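Local coordinates for conserved hypothetical protein, putative anti-sigma factor (PDB 4M0N) that is probably a membrane-anchored anti-sigma factor, represented here by its FecR and C-terminal domains, at residues A[111-115]-A[127-131]; A[104-110]-A[131-137]; A[188-192]-A[226-230]. The protein carries 1 engineered substitution. All blocks are in the same frame, centred on the assembly; numbering follows the deposited sequence.

Contact 1. Residues A[111-115]-A[127-131]; sequences VRTGK and LLPNE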
loop_
_atom_site.group_PDB
_atom_site.type_symbol
_atom_site.label_atom_id
_atom_site.label_comp_id
_atom_site.label_asym_id
_atom_site.label_seq_id
_atom_site.Cartn_x
_atom_site.Cartn_y
_atom_site.Cartn_z
ATOM N N VAL A 111 -5.994 -6.164 -7.471
ATOM C CA VAL A 111 -7.437 -6.322 -7.598
ATOM C C VAL A 111 -7.917 -7.527 -6.801
ATOM O O VAL A 111 -7.377 -8.613 -6.934
ATOM C CB VAL A 111 -7.870 -6.517 -9.069
ATOM C CG1 VAL A 111 -9.375 -6.638 -9.171
ATOM C CG2 VAL A 111 -7.338 -5.384 -9.933
ATOM N N ARG A 112 -8.894 -7.304 -5.935
ATOM C CA ARG A 112 -9.505 -8.378 -5.180
ATOM C C ARG A 112 -10.735 -8.949 -5.889
ATOM O O ARG A 112 -10.875 -10.162 -6.043
ATOM C CB ARG A 112 -9.892 -7.894 -3.802
ATOM C CG ARG A 112 -10.469 -8.979 -2.912
ATOM C CD ARG A 112 -9.367 -9.608 -2.091
ATOM N NE ARG A 112 -9.852 -10.540 -1.080
ATOM C CZ ARG A 112 -10.182 -11.812 -1.305
ATOM N NH1 ARG A 112 -10.075 -12.358 -2.514
ATOM N NH2 ARG A 112 -10.612 -12.559 -0.292
ATOM N N THR A 113 -11.632 -8.063 -6.310
ATOM C CA THR A 113 -12.824 -8.464 -7.028
ATOM C C THR A 113 -13.083 -7.472 -8.155
ATOM O O THR A 113 -12.701 -6.329 -8.075
ATOM C CB THR A 113 -14.068 -8.532 -6.103
ATOM O OG1 THR A 113 -14.448 -7.224 -5.684
ATOM C CG2 THR A 113 -13.758 -9.323 -4.867
ATOM N N GLY A 114 -13.727 -7.925 -9.219
ATOM C CA GLY A 114 -14.130 -7.041 -10.307
ATOM C C GLY A 114 -13.008 -6.751 -11.288
ATOM O O GLY A 114 -11.992 -7.455 -11.319
ATOM N N LYS A 115 -13.166 -5.654 -12.037
ATOM C CA LYS A 115 -12.286 -5.287 -13.150
ATOM C C LYS A 115 -11.864 -3.851 -12.920
ATOM O O LYS A 115 -12.682 -3.011 -12.552
ATOM C CB LYS A 115 -13.005 -5.433 -14.492
ATOM C CG LYS A 115 -13.366 -6.878 -14.785
ATOM C CD LYS A 115 -13.943 -7.062 -16.165
ATOM C CE LYS A 115 -14.410 -8.492 -16.346
ATOM N NZ LYS A 115 -14.853 -8.737 -17.729
ATOM N N LEU A 127 -6.979 -4.850 -15.316
ATOM C CA LEU A 127 -6.580 -5.868 -14.345
ATOM C C LEU A 127 -7.800 -6.610 -13.868
ATOM O O LEU A 127 -8.877 -6.035 -13.751
ATOM C CB LEU A 127 -5.946 -5.220 -13.143
ATOM C CG LEU A 127 -4.607 -4.524 -13.388
ATOM C CD1 LEU A 127 -4.247 -3.854 -12.079
ATOM C CD2 LEU A 127 -3.540 -5.495 -13.859
ATOM N N LEU A 128 -7.598 -7.899 -13.606
ATOM C CA LEU A 128 -8.607 -8.768 -13.065
ATOM C C LEU A 128 -8.191 -9.244 -11.668
ATOM O O LEU A 128 -7.093 -8.951 -11.209
ATOM C CB LEU A 128 -8.715 -9.990 -13.989
ATOM C CG LEU A 128 -9.179 -9.733 -15.416
ATOM C CD1 LEU A 128 -9.008 -11.036 -16.213
ATOM C CD2 LEU A 128 -10.626 -9.306 -15.340
ATOM N N PRO A 129 -9.085 -10.002 -10.991
ATOM C CA PRO A 129 -8.748 -10.428 -9.637
ATOM C C PRO A 129 -7.442 -11.185 -9.538
ATOM O O PRO A 129 -7.108 -12.010 -10.376
ATOM C CB PRO A 129 -9.956 -11.284 -9.241
ATOM C CG PRO A 129 -11.096 -10.621 -9.971
ATOM C CD PRO A 129 -10.487 -10.313 -11.314
ATOM N N ASN A 130 -6.683 -10.837 -8.514
ATOM C CA ASN A 130 -5.372 -11.413 -8.249
ATOM C C ASN A 130 -4.326 -11.132 -9.332
ATOM O O ASN A 130 -3.389 -11.889 -9.523
ATOM C CB ASN A 130 -5.486 -12.866 -7.872
ATOM C CG ASN A 130 -6.448 -13.067 -6.712
ATOM O OD1 ASN A 130 -6.403 -12.315 -5.738
ATOM N ND2 ASN A 130 -7.392 -13.947 -6.880
ATOM N N GLU A 131 -4.546 -10.034 -10.051
ATOM C CA GLU A 131 -3.534 -9.382 -10.853
ATOM C C GLU A 131 -3.151 -8.068 -10.185
ATOM O O GLU A 131 -3.905 -7.498 -9.398
ATOM C CB GLU A 131 -4.071 -9.121 -12.266
ATOM C CG GLU A 131 -4.461 -10.392 -12.992
ATOM C CD GLU A 131 -4.735 -10.140 -14.480
ATOM O OE1 GLU A 131 -5.362 -9.092 -14.791
ATOM O OE2 GLU A 131 -4.311 -10.980 -15.310
#

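Contact 2. Residues A[104-110]-A[131-137]; sequences DELMAVS and EQIIVNN. With EDO (1,2-ethanediol), chain C.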
loop_
_atom_site.group_PDB
_atom_site.type_symbol
_atom_site.label_atom_id
_atom_site.label_comp_id
_atom_site.label_asym_id
_atom_site.label_seq_id
_atom_site.Cartn_x
_atom_site.Cartn_y
_atom_site.Cartn_z
ATOM N N ASP A 104 7.643 6.059 -0.896
ATOM C CA ASP A 104 8.079 4.704 -1.227
ATOM C C ASP A 104 8.599 4.663 -2.664
ATOM O O ASP A 104 8.195 5.456 -3.508
ATOM C CB ASP A 104 6.931 3.698 -1.137
ATOM C CG ASP A 104 6.515 3.361 0.299
ATOM O OD1 ASP A 104 7.042 3.990 1.255
ATOM O OD2 ASP A 104 5.641 2.442 0.450
ATOM N N GLU A 105 9.455 3.698 -2.920
ATOM C CA GLU A 105 9.989 3.486 -4.258
ATOM C C GLU A 105 8.951 2.822 -5.165
ATOM O O GLU A 105 9.021 2.985 -6.377
ATOM C CB GLU A 105 11.307 2.686 -4.235
ATOM C CG GLU A 105 11.230 1.234 -3.793
ATOM C CD GLU A 105 12.497 0.447 -4.103
ATOM O OE1 GLU A 105 13.606 0.959 -3.832
ATOM O OE2 GLU A 105 12.381 -0.691 -4.615
ATOM N N LEU A 106 7.993 2.091 -4.593
ATOM C CA LEU A 106 7.015 1.392 -5.403
ATOM C C LEU A 106 5.598 1.847 -5.150
ATOM O O LEU A 106 5.258 2.248 -4.029
ATOM C CB LEU A 106 7.073 -0.108 -5.154
ATOM C CG LEU A 106 8.415 -0.819 -5.278
ATOM C CD1 LEU A 106 8.318 -2.266 -4.801
ATOM C CD2 LEU A 106 8.855 -0.758 -6.722
ATOM N N MET A 107 4.777 1.776 -6.200
ATOM C CA MET A 107 3.346 1.929 -6.119
ATOM C C MET A 107 2.713 0.665 -6.712
ATOM O O MET A 107 3.254 0.089 -7.633
ATOM C CB MET A 107 2.954 3.173 -6.902
ATOM C CG MET A 107 1.494 3.448 -7.043
ATOM S SD MET A 107 0.737 2.774 -8.522
ATOM C CE MET A 107 -0.806 3.677 -8.366
ATOM N N ALA A 108 1.637 0.193 -6.113
ATOM C CA ALA A 108 0.995 -1.021 -6.612
ATOM C C ALA A 108 -0.503 -0.968 -6.480
ATOM O O ALA A 108 -1.050 -0.518 -5.454
ATOM C CB ALA A 108 1.497 -2.261 -5.901
ATOM N N VAL A 109 -1.166 -1.467 -7.526
ATOM C CA VAL A 109 -2.602 -1.644 -7.543
ATOM C C VAL A 109 -2.899 -3.127 -7.696
ATOM O O VAL A 109 -2.354 -3.785 -8.570
ATOM C CB VAL A 109 -3.240 -0.871 -8.722
ATOM C CG1 VAL A 109 -4.735 -1.112 -8.805
ATOM C CG2 VAL A 109 -2.908 0.619 -8.602
ATOM N N SER A 110 -3.722 -3.648 -6.793
ATOM C CA SER A 110 -3.965 -5.097 -6.675
ATOM C C SER A 110 -5.458 -5.325 -6.584
ATOM O O SER A 110 -6.130 -4.737 -5.739
ATOM C CB SER A 110 -3.308 -5.641 -5.422
ATOM O OG SER A 110 -1.932 -5.270 -5.300
ATOM N N GLU A 131 -4.546 -10.034 -10.051
ATOM C CA GLU A 131 -3.534 -9.382 -10.853
ATOM C C GLU A 131 -3.151 -8.068 -10.185
ATOM O O GLU A 131 -3.905 -7.498 -9.398
ATOM C CB GLU A 131 -4.071 -9.121 -12.266
ATOM C CG GLU A 131 -4.461 -10.392 -12.992
ATOM C CD GLU A 131 -4.735 -10.140 -14.480
ATOM O OE1 GLU A 131 -5.362 -9.092 -14.791
ATOM O OE2 GLU A 131 -4.311 -10.980 -15.310
ATOM N N GLN A 132 -1.950 -7.613 -10.491
ATOM C CA GLN A 132 -1.387 -6.460 -9.864
ATOM C C GLN A 132 -0.526 -5.724 -10.861
ATOM O O GLN A 132 0.053 -6.340 -11.731
ATOM C CB GLN A 132 -0.501 -6.981 -8.714
ATOM C CG GLN A 132 0.361 -6.030 -7.967
ATOM C CD GLN A 132 1.126 -6.753 -6.884
ATOM O OE1 GLN A 132 2.108 -7.492 -7.136
ATOM N NE2 GLN A 132 0.684 -6.548 -5.680
ATOM N N ILE A 133 -0.438 -4.411 -10.690
ATOM C CA ILE A 133 0.544 -3.588 -11.384
ATOM C C ILE A 133 1.440 -2.953 -10.334
ATOM O O ILE A 133 0.958 -2.475 -9.296
ATOM C CB ILE A 133 -0.127 -2.501 -12.216
ATOM C CG1 ILE A 133 -0.778 -3.140 -13.452
ATOM C CG2 ILE A 133 0.858 -1.396 -12.607
ATOM C CD1 ILE A 133 -1.773 -2.203 -14.071
ATOM N N ILE A 134 2.747 -3.024 -10.574
ATOM C CA ILE A 134 3.732 -2.397 -9.721
ATOM C C ILE A 134 4.391 -1.341 -10.575
ATOM O O ILE A 134 4.927 -1.651 -11.655
ATOM C CB ILE A 134 4.764 -3.400 -9.170
ATOM C CG1 ILE A 134 4.050 -4.558 -8.416
ATOM C CG2 ILE A 134 5.780 -2.667 -8.283
ATOM C CD1 ILE A 134 4.980 -5.601 -7.804
ATOM N N VAL A 135 4.383 -0.102 -10.092
ATOM C CA VAL A 135 5.114 0.996 -10.719
ATOM C C VAL A 135 6.320 1.333 -9.864
ATOM O O VAL A 135 6.210 1.518 -8.659
ATOM C CB VAL A 135 4.230 2.249 -10.871
ATOM C CG1 VAL A 135 5.027 3.468 -11.348
ATOM C CG2 VAL A 135 3.095 1.969 -11.821
ATOM N N ASN A 136 7.470 1.433 -10.495
ATOM C CA ASN A 136 8.654 1.820 -9.765
ATOM C C ASN A 136 8.827 3.350 -9.945
ATOM O O ASN A 136 9.054 3.863 -11.037
ATOM C CB ASN A 136 9.829 0.980 -10.256
ATOM C CG ASN A 136 11.062 1.138 -9.405
ATOM O OD1 ASN A 136 11.479 2.242 -9.102
ATOM N ND2 ASN A 136 11.652 0.027 -9.022
ATOM N N ASN A 137 8.705 4.076 -8.848
ATOM C CA ASN A 137 8.773 5.538 -8.858
ATOM C C ASN A 137 10.173 6.043 -9.140
ATOM O O ASN A 137 10.369 7.230 -9.468
ATOM C CB ASN A 137 8.362 6.096 -7.495
ATOM C CG ASN A 137 6.937 5.835 -7.155
ATOM O OD1 ASN A 137 6.039 5.981 -8.001
ATOM N ND2 ASN A 137 6.694 5.459 -5.887
HETATM C C1 EDO C . 9.133 -2.601 -11.412
HETATM O O1 EDO C . 10.498 -2.289 -11.080
HETATM C C2 EDO C . 8.474 -3.309 -10.236
HETATM O O2 EDO C . 9.257 -4.429 -9.817
HETATM O O HOH W 1 4.362 4.943 -4.241
#

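Contact 3. Residues A[188-192]-A[226-230]; sequences VVFDD and VLYKT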
loop_
_atom_site.group_PDB
_atom_site.type_symbol
_atom_site.label_atom_id
_atom_site.label_comp_id
_atom_site.label_asym_id
_atom_site.label_seq_id
_atom_site.Cartn_x
_atom_site.Cartn_y
_atom_site.Cartn_z
ATOM N N VAL A 188 26.258 -0.458 5.650
ATOM C CA VAL A 188 25.960 -1.862 5.403
ATOM C C VAL A 188 25.149 -1.981 4.118
ATOM O O VAL A 188 24.261 -1.162 3.849
ATOM C CB VAL A 188 25.178 -2.462 6.604
ATOM C CG1 VAL A 188 24.744 -3.894 6.335
ATOM C CG2 VAL A 188 26.033 -2.413 7.869
ATOM N N VAL A 189 25.444 -3.004 3.324
ATOM C CA VAL A 189 24.628 -3.274 2.145
ATOM C C VAL A 189 23.324 -3.988 2.507
ATOM O O VAL A 189 23.335 -5.030 3.167
ATOM C CB VAL A 189 25.377 -4.109 1.097
ATOM C CG1 VAL A 189 24.436 -4.473 -0.046
ATOM C CG2 VAL A 189 26.580 -3.335 0.591
ATOM N N PHE A 190 22.214 -3.434 2.031
ATOM C CA PHE A 190 20.877 -4.013 2.247
ATOM C C PHE A 190 20.194 -4.317 0.914
ATOM O O PHE A 190 19.314 -3.582 0.468
ATOM C CB PHE A 190 20.006 -3.074 3.088
ATOM C CG PHE A 190 20.390 -3.041 4.541
ATOM C CD1 PHE A 190 19.933 -4.024 5.410
ATOM C CD2 PHE A 190 21.192 -2.029 5.039
ATOM C CE1 PHE A 190 20.274 -3.997 6.749
ATOM C CE2 PHE A 190 21.551 -2.007 6.378
ATOM C CZ PHE A 190 21.087 -2.991 7.234
ATOM N N ASP A 191 20.612 -5.420 0.304
ATOM C CA ASP A 191 20.122 -5.829 -1.010
ATOM C C ASP A 191 19.050 -6.914 -0.886
ATOM O O ASP A 191 18.715 -7.579 -1.865
ATOM C CB ASP A 191 21.309 -6.355 -1.832
ATOM C CG ASP A 191 21.206 -6.019 -3.307
ATOM O OD1 ASP A 191 20.223 -6.438 -3.966
ATOM O OD2 ASP A 191 22.141 -5.355 -3.814
ATOM N N ASP A 192 18.490 -7.076 0.307
ATOM C CA ASP A 192 17.671 -8.247 0.608
ATOM C C ASP A 192 16.236 -8.115 0.082
ATOM O O ASP A 192 15.682 -7.022 -0.022
ATOM C CB ASP A 192 17.628 -8.494 2.113
ATOM C CG ASP A 192 19.003 -8.479 2.749
ATOM O OD1 ASP A 192 19.596 -7.381 2.859
ATOM O OD2 ASP A 192 19.481 -9.565 3.146
ATOM N N VAL A 226 17.724 0.829 14.688
ATOM C CA VAL A 226 18.737 0.771 13.627
ATOM C C VAL A 226 18.964 -0.678 13.209
ATOM O O VAL A 226 19.172 -1.543 14.053
ATOM C CB VAL A 226 20.074 1.357 14.105
ATOM C CG1 VAL A 226 21.115 1.292 12.991
ATOM C CG2 VAL A 226 19.889 2.790 14.604
ATOM N N LEU A 227 18.901 -0.943 11.909
ATOM C CA LEU A 227 19.141 -2.284 11.383
ATOM C C LEU A 227 20.572 -2.364 10.904
ATOM O O LEU A 227 21.110 -1.384 10.383
ATOM C CB LEU A 227 18.208 -2.606 10.214
ATOM C CG LEU A 227 16.706 -2.603 10.500
ATOM C CD1 LEU A 227 15.905 -3.104 9.297
ATOM C CD2 LEU A 227 16.375 -3.433 11.736
ATOM N N TYR A 228 21.194 -3.521 11.101
ATOM C CA TYR A 228 22.590 -3.693 10.733
ATOM C C TYR A 228 22.907 -5.157 10.436
ATOM O O TYR A 228 22.022 -6.019 10.492
ATOM C CB TYR A 228 23.494 -3.123 11.827
ATOM C CG TYR A 228 23.465 -3.903 13.107
ATOM C CD1 TYR A 228 22.431 -3.746 14.030
ATOM C CD2 TYR A 228 24.501 -4.794 13.419
ATOM C CE1 TYR A 228 22.420 -4.475 15.217
ATOM C CE2 TYR A 228 24.496 -5.521 14.590
ATOM C CZ TYR A 228 23.461 -5.364 15.486
ATOM O OH TYR A 228 23.497 -6.115 16.633
ATOM N N LYS A 229 24.162 -5.409 10.060
ATOM C CA LYS A 229 24.668 -6.758 9.796
ATOM C C LYS A 229 26.051 -6.854 10.413
ATOM O O LYS A 229 26.672 -5.836 10.705
ATOM C CB LYS A 229 24.764 -7.050 8.286
ATOM C CG LYS A 229 23.429 -7.240 7.586
ATOM C CD LYS A 229 23.571 -7.450 6.077
ATOM C CE LYS A 229 22.203 -7.525 5.401
ATOM N NZ LYS A 229 22.265 -7.602 3.909
ATOM N N THR A 230 26.508 -8.089 10.604
ATOM C CA THR A 230 27.866 -8.392 11.085
ATOM C C THR A 230 28.250 -9.822 10.683
ATOM O O THR A 230 27.402 -10.713 10.667
ATOM C CB THR A 230 27.975 -8.272 12.622
ATOM O OG1 THR A 230 26.776 -8.774 13.225
ATOM C CG2 THR A 230 28.200 -6.816 13.064
#

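Contact 1. Residues A[111-115]-A[127-131]
Val111 presses its branched side chain against the side chain of Leu127 and the backbone of Leu128, with the ring of Pro129 farther off, where strand 123-127 runs into the turn to strand 131-136. Its CB lies 3.3 Å from the carbonyl O of Leu128. CG1, anti to the backbone N (chi1 -178°), passes over the Leu128 peptide, 3.8 Å from Leu128 C. CG2 goes the other way and reaches CB of Leu127 at 3.5 Å. A beta-branched residue suits this place, since one methyl lies on Leu127 and the other on the Leu128 carbonyl group.

The backbone of Val111 grips the far side of the turn. Its N-H points almost straight at Glu131 O (N to O 3.1 Å, 169° at the hydrogen), while Val111 O accepts the N-H of Asn130 at 2.8 Å. Leu128 to Glu131 form a type II beta turn. Pro129 supplies the fixed negative phi of its second position, and Asn130 tolerates the positive phi (64°) of the third. The carboxylate of Glu131 folds back, OE1 taking the N-H of Leu128 at 2.8 Å on its anti side, and OE2 forms a salt bridge to Lys144. At the surface, the extended chain of Lys115 runs beside Leu128, with Lys115 CG 3.7 Å from Leu128 CD2.

At the corner after strand 106-111, Arg112 and Thr113 both pair with Ser95 of strand 94-100, a classic beta bulge. Chemically, the corner is held mainly by backbone hydrogen bonds and aliphatic cover, while the Glu131 carboxylate ties the turn's start to its end.

Contact 2. Residues A[104-110]-A[131-137]
The amide of Asn137 reaches across to Asp104, and those of Gln132 and Asn136 meet Ser110 and Leu106. Asn137 uses its edge: the N-H of ND2 meets Asp104 O at 2.8 Å, nearly in the amide plane but above the plane of the accepting carbonyl. The same ND2 donates to a water that also bonds to Leu106 O, and OD1 takes Gln86, so both ends of the group are engaged. Gln132 likewise works through its edge, NE2 donating to Ser110 OG at 2.9 Å. Its CG stands anti to the backbone N (chi1 173°) and the chain is extended, which carries the amide up to the hydroxyl. At Asn136 a methyl approaches the amide, Leu106 CD2 lying 3.7 Å from ND2. OD1 of this amide is hydrogen-bonded to Thr138 OG1, while ND2 gives a weak bond to an ethanediol, probably from the crystallisation liquor.

Between these ends the antiparallel strands 106-110 and 131-136 pair regularly, their axes 167° apart. Met107 with Val135 and Val109 with Ile133 are the hydrogen-bonded pairs; the Val135 N to Met107 O bond is 2.7 Å. A CA-H...O contact runs from Ala108 CA to Ile133 O at 3.1 Å, matched by one from Gln132 CA to Val109 O. Beyond the strand, Glu105 O receives the N-H of Asn137 at 2.7 Å.

On the apolar face Val109 and Ile133 pack on Val118 and Val135 on Met120 of strand 116-120 in the other sheet, while Met107 touches Thr84. On the reverse face Ser110 and Gln132 touch Val152 of helix 149-152. Strands 94-100 and 142-146 flank the pair, and the Asp104 carboxylate binds His172 and Arg176 of helix 167-178.

Contact 3. Residues A[188-192]-A[226-230]
Lys229 and Asp192 approach from opposite directions and meet in a salt bridge, NZ lying 2.9 Å from OD1 of Asp192 on the syn lone pair of that oxygen. The same ammonium donates to Val189 O, also at 2.9 Å and in the carbonyl plane, so two acceptors of the loop fix the tip. A lysine suits the task because its chain, extended beyond CG, spans the gap between strand end and loop. On the way it crosses Val188, whose CG1 lies 3.7 Å from Lys229 CB.

Phe190 runs antiparallel to that chain, the two sliding past each other in opposite senses. With CG anti to the carbonyl carbon (chi1 -74°) the ring is carried to strand 224-228, where its edge faces the backbone N and CA of Tyr228 nearly in plane. CZ also packs against Leu227 CB at 4.2 Å. The large aromatic fills the space beside Leu184, Ile167 and Ile216.

The loop thus crosses the strand at a steep angle rather than pairing with it. It packs against the C-terminal end of strand 224-228 in the small mixed sheet of the alpha-beta C-terminal FecR domain, which belongs to the Secretin_N0 clan.

In the fold
Contacts 1 and 2 form one continuous unit: they share Glu131, their centres are 14 Å apart, and Leu127 CD1 comes to 4.0 Å from Val109 O. Contact 1 is the corner between the two sheets, and contact 2 the pairing of the strand that enters the corner with the one that leaves it. Contact 3 belongs to the C-terminal domain, its centre about 35 Å from that of contact 1 and 24 Å from that of contact 2. A bound magnesium ion sits about 8 Å from the Asp104 side chain, where contact 2 meets helix 167-178; Gly46, seen to bind magnesium in this protein though not in this chain, lies about 10 Å from that side chain.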